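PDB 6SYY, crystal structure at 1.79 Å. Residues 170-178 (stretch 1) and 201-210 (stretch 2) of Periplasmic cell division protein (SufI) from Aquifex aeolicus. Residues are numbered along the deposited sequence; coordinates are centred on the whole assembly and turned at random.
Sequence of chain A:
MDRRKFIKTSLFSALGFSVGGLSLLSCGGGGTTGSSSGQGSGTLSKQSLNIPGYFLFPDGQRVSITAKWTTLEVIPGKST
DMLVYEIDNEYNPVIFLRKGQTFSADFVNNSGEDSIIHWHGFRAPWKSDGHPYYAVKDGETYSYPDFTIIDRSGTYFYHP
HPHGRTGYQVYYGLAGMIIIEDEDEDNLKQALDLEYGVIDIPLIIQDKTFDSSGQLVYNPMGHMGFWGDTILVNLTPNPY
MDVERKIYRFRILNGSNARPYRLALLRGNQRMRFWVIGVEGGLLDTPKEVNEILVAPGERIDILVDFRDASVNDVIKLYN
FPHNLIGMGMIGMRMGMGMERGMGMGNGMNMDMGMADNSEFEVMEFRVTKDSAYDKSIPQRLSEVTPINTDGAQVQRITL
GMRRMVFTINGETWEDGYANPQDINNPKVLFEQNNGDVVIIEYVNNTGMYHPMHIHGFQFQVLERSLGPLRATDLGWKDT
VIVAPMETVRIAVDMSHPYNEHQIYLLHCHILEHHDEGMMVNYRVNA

Stretch 1, residues 170-178: VYYGLAGMI
Stretch 2, residues 201-210: IPLIIQDKTF

This is a small, mixed contact, burying 410 Å² summed over both sides, in which the end of a helix is tied to the second stretch by one direct hydrogen bond and a bridging water, while a second strand packs a methionine on apolar side chains. Stretch 1 leaves its helix at Gly173, whose phi/psi of 139/-8 would jam a CB against the preceding carbonyl; Gly173 N donates to Val170 O at 3.0 Å as part of a Schellman motif. The chain then extends, becoming strand at 176-178. Stretch 2 is in strand conformation from Ile201 through Lys208, continuing a strand that starts earlier in the chain. The register runs antiparallel: Tyr171 CA lies 7.6 Å from Lys208 CA, and Met177 CA lies 7.8 Å from Ile204 CA. These spacings, and the absence of backbone-to-backbone hydrogen bonds between the stretches, indicate packing through side chains.

The CA-to-CB bond of Tyr171 (chi1 180°, chi2 75°) points sideways, but the end of the side chain comes nearer to stretch 2. Thr209 N donates to Tyr171 OH at 2.8 Å with an N-H...O angle of 167°, nearly linear. Thr209 N and Asp207 O both lie at the ring edge, the latter 3.8 Å from Tyr171 CE1.

Lys208 is nearly extended (chi1 -67°, then t, t, t), and its aliphatic chain runs past the tyrosine, with Lys208 CG 3.5 Å from Tyr171 CE1. Lys208 CE lies 3.1 Å from Tyr171 O. Lys208 NZ is 5.9 Å from the centroid of the Tyr171 ring and 21° off its normal, at most a weak cation-pi attraction. A water accepts from Lys208 NZ at 2.8 Å and donates to Val170 O at 2.8 Å, bridging the ammonium to the helix end.

Farther along, the CA-to-CB bond of Met177 points toward stretch 2; the side chain is t, t, m. Met177 SD sits 3.5 Å from Pro202 CB, and Met177 CE 4.0 Å from Ile204 CG1; Ile204 is m, t.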

# COMPACT_ATOMS: atom_id res chain seq x y z
N VAL A 170 10.79 4.68 5.20
CA VAL A 170 9.34 4.85 5.16
C VAL A 170 8.86 5.51 6.44
O VAL A 170 8.11 6.50 6.42
CB VAL A 170 8.65 3.50 4.92
CG1 VAL A 170 7.14 3.64 5.08
CG2 VAL A 170 9.00 2.97 3.55
N TYR A 171 9.31 4.99 7.59
CA TYR A 171 8.88 5.53 8.87
C TYR A 171 9.27 6.99 9.03
O TYR A 171 8.54 7.77 9.65
CB TYR A 171 9.46 4.70 10.01
CG TYR A 171 9.07 5.19 11.38
CD1 TYR A 171 7.79 4.98 11.88
CD2 TYR A 171 9.98 5.86 12.19
CE1 TYR A 171 7.43 5.43 13.13
CE2 TYR A 171 9.63 6.31 13.45
CZ TYR A 171 8.35 6.09 13.92
OH TYR A 171 7.98 6.52 15.17
N TYR A 172 10.42 7.39 8.49
CA TYR A 172 10.84 8.78 8.64
C TYR A 172 10.23 9.71 7.61
O TYR A 172 10.45 10.93 7.69
CB TYR A 172 12.37 8.88 8.63
CG TYR A 172 12.94 8.80 10.02
CD1 TYR A 172 13.27 7.57 10.59
CD2 TYR A 172 13.10 9.94 10.79
CE1 TYR A 172 13.76 7.49 11.88
CE2 TYR A 172 13.59 9.87 12.09
CZ TYR A 172 13.92 8.65 12.62
OH TYR A 172 14.41 8.57 13.90
N GLY A 173 9.47 9.19 6.65
CA GLY A 173 8.65 10.08 5.85
C GLY A 173 8.57 9.82 4.36
O GLY A 173 7.77 10.47 3.67
N LEU A 174 9.37 8.90 3.83
CA LEU A 174 9.35 8.61 2.40
C LEU A 174 8.18 7.67 2.13
O LEU A 174 8.30 6.45 2.22
CB LEU A 174 10.67 8.03 1.93
CG LEU A 174 11.89 8.94 2.09
CD1 LEU A 174 13.14 8.30 1.50
CD2 LEU A 174 11.62 10.30 1.47
N ALA A 175 7.03 8.25 1.81
CA ALA A 175 5.82 7.50 1.49
C ALA A 175 4.84 8.44 0.80
O ALA A 175 4.64 9.57 1.24
CB ALA A 175 5.17 6.88 2.74
N GLY A 176 4.24 7.95 -0.28
CA GLY A 176 3.27 8.75 -1.01
C GLY A 176 2.29 7.86 -1.75
O GLY A 176 2.55 6.67 -1.98
N MET A 177 1.16 8.46 -2.11
CA MET A 177 0.09 7.78 -2.82
C MET A 177 0.13 8.13 -4.30
O MET A 177 0.48 9.25 -4.68
CB MET A 177 -1.27 8.17 -2.23
CG MET A 177 -2.47 7.66 -3.02
SD MET A 177 -4.07 8.08 -2.27
CE MET A 177 -4.03 7.09 -0.78
N ILE A 178 -0.22 7.15 -5.13
CA ILE A 178 -0.41 7.31 -6.57
C ILE A 178 -1.86 7.01 -6.89
O ILE A 178 -2.43 6.04 -6.37
CB ILE A 178 0.53 6.38 -7.36
CG1 ILE A 178 2.00 6.74 -7.10
CG2 ILE A 178 0.22 6.42 -8.85
CD1 ILE A 178 2.98 5.75 -7.70
N ILE A 201 -10.99 11.39 -1.05
CA ILE A 201 -10.08 11.76 0.02
C ILE A 201 -9.08 10.63 0.27
O ILE A 201 -9.49 9.50 0.55
CB ILE A 201 -10.84 12.09 1.31
CG1 ILE A 201 -11.91 13.16 1.06
CG2 ILE A 201 -9.86 12.50 2.42
CD1 ILE A 201 -11.37 14.48 0.59
N PRO A 202 -7.78 10.89 0.20
CA PRO A 202 -6.81 9.87 0.62
C PRO A 202 -6.74 9.79 2.14
O PRO A 202 -6.82 10.80 2.84
CB PRO A 202 -5.48 10.38 0.03
CG PRO A 202 -5.65 11.85 -0.03
CD PRO A 202 -7.12 12.11 -0.30
N LEU A 203 -6.58 8.57 2.64
CA LEU A 203 -6.39 8.33 4.07
C LEU A 203 -5.16 7.43 4.21
O LEU A 203 -5.27 6.20 4.24
CB LEU A 203 -7.63 7.73 4.72
CG LEU A 203 -8.95 8.51 4.64
CD1 LEU A 203 -10.04 7.76 5.38
CD2 LEU A 203 -8.81 9.92 5.19
N ILE A 204 -3.99 8.05 4.29
CA ILE A 204 -2.73 7.34 4.48
C ILE A 204 -2.56 7.15 5.98
O ILE A 204 -2.16 8.07 6.69
CB ILE A 204 -1.56 8.08 3.85
CG1 ILE A 204 -1.79 8.23 2.34
CG2 ILE A 204 -0.25 7.35 4.14
CD1 ILE A 204 -1.06 9.39 1.70
N ILE A 205 -2.89 5.96 6.47
CA ILE A 205 -2.91 5.69 7.91
C ILE A 205 -1.56 5.14 8.34
O ILE A 205 -1.05 4.16 7.77
CB ILE A 205 -4.04 4.72 8.27
CG1 ILE A 205 -5.38 5.24 7.73
CG2 ILE A 205 -4.12 4.54 9.78
CD1 ILE A 205 -6.56 4.36 8.08
N GLN A 206 -0.97 5.77 9.35
CA GLN A 206 0.35 5.42 9.84
C GLN A 206 0.37 5.58 11.35
O GLN A 206 -0.28 6.47 11.90
CB GLN A 206 1.43 6.31 9.22
CG GLN A 206 1.48 6.30 7.70
CD GLN A 206 2.60 7.17 7.17
OE1 GLN A 206 3.59 6.67 6.64
NE2 GLN A 206 2.45 8.48 7.32
N ASP A 207 1.12 4.72 12.02
CA ASP A 207 1.36 4.87 13.45
C ASP A 207 2.82 5.25 13.66
O ASP A 207 3.71 4.71 13.01
CB ASP A 207 1.00 3.61 14.24
CG ASP A 207 1.74 2.38 13.76
OD1 ASP A 207 2.08 2.30 12.56
OD2 ASP A 207 1.98 1.48 14.59
N LYS A 208 3.04 6.22 14.55
CA LYS A 208 4.38 6.73 14.82
C LYS A 208 4.49 7.06 16.31
O LYS A 208 3.49 7.19 17.02
CB LYS A 208 4.71 7.96 13.96
CG LYS A 208 4.83 7.64 12.48
CD LYS A 208 5.38 8.78 11.63
CE LYS A 208 5.52 8.31 10.17
NZ LYS A 208 5.79 9.42 9.22
N THR A 209 5.74 7.19 16.77
CA THR A 209 6.04 7.49 18.16
C THR A 209 6.92 8.73 18.22
O THR A 209 7.92 8.82 17.50
CB THR A 209 6.74 6.30 18.83
OG1 THR A 209 5.88 5.16 18.78
CG2 THR A 209 7.06 6.62 20.27
N PHE A 210 6.55 9.67 19.09
CA PHE A 210 7.26 10.94 19.25
C PHE A 210 7.82 11.06 20.66
O PHE A 210 7.18 10.65 21.63
CB PHE A 210 6.32 12.12 18.99
CG PHE A 210 5.72 12.14 17.62
CD1 PHE A 210 6.30 12.88 16.61
CD2 PHE A 210 4.57 11.41 17.35
CE1 PHE A 210 5.75 12.90 15.35
CE2 PHE A 210 4.01 11.43 16.09
CZ PHE A 210 4.60 12.18 15.09
O HOH W 1 5.77 7.93 6.81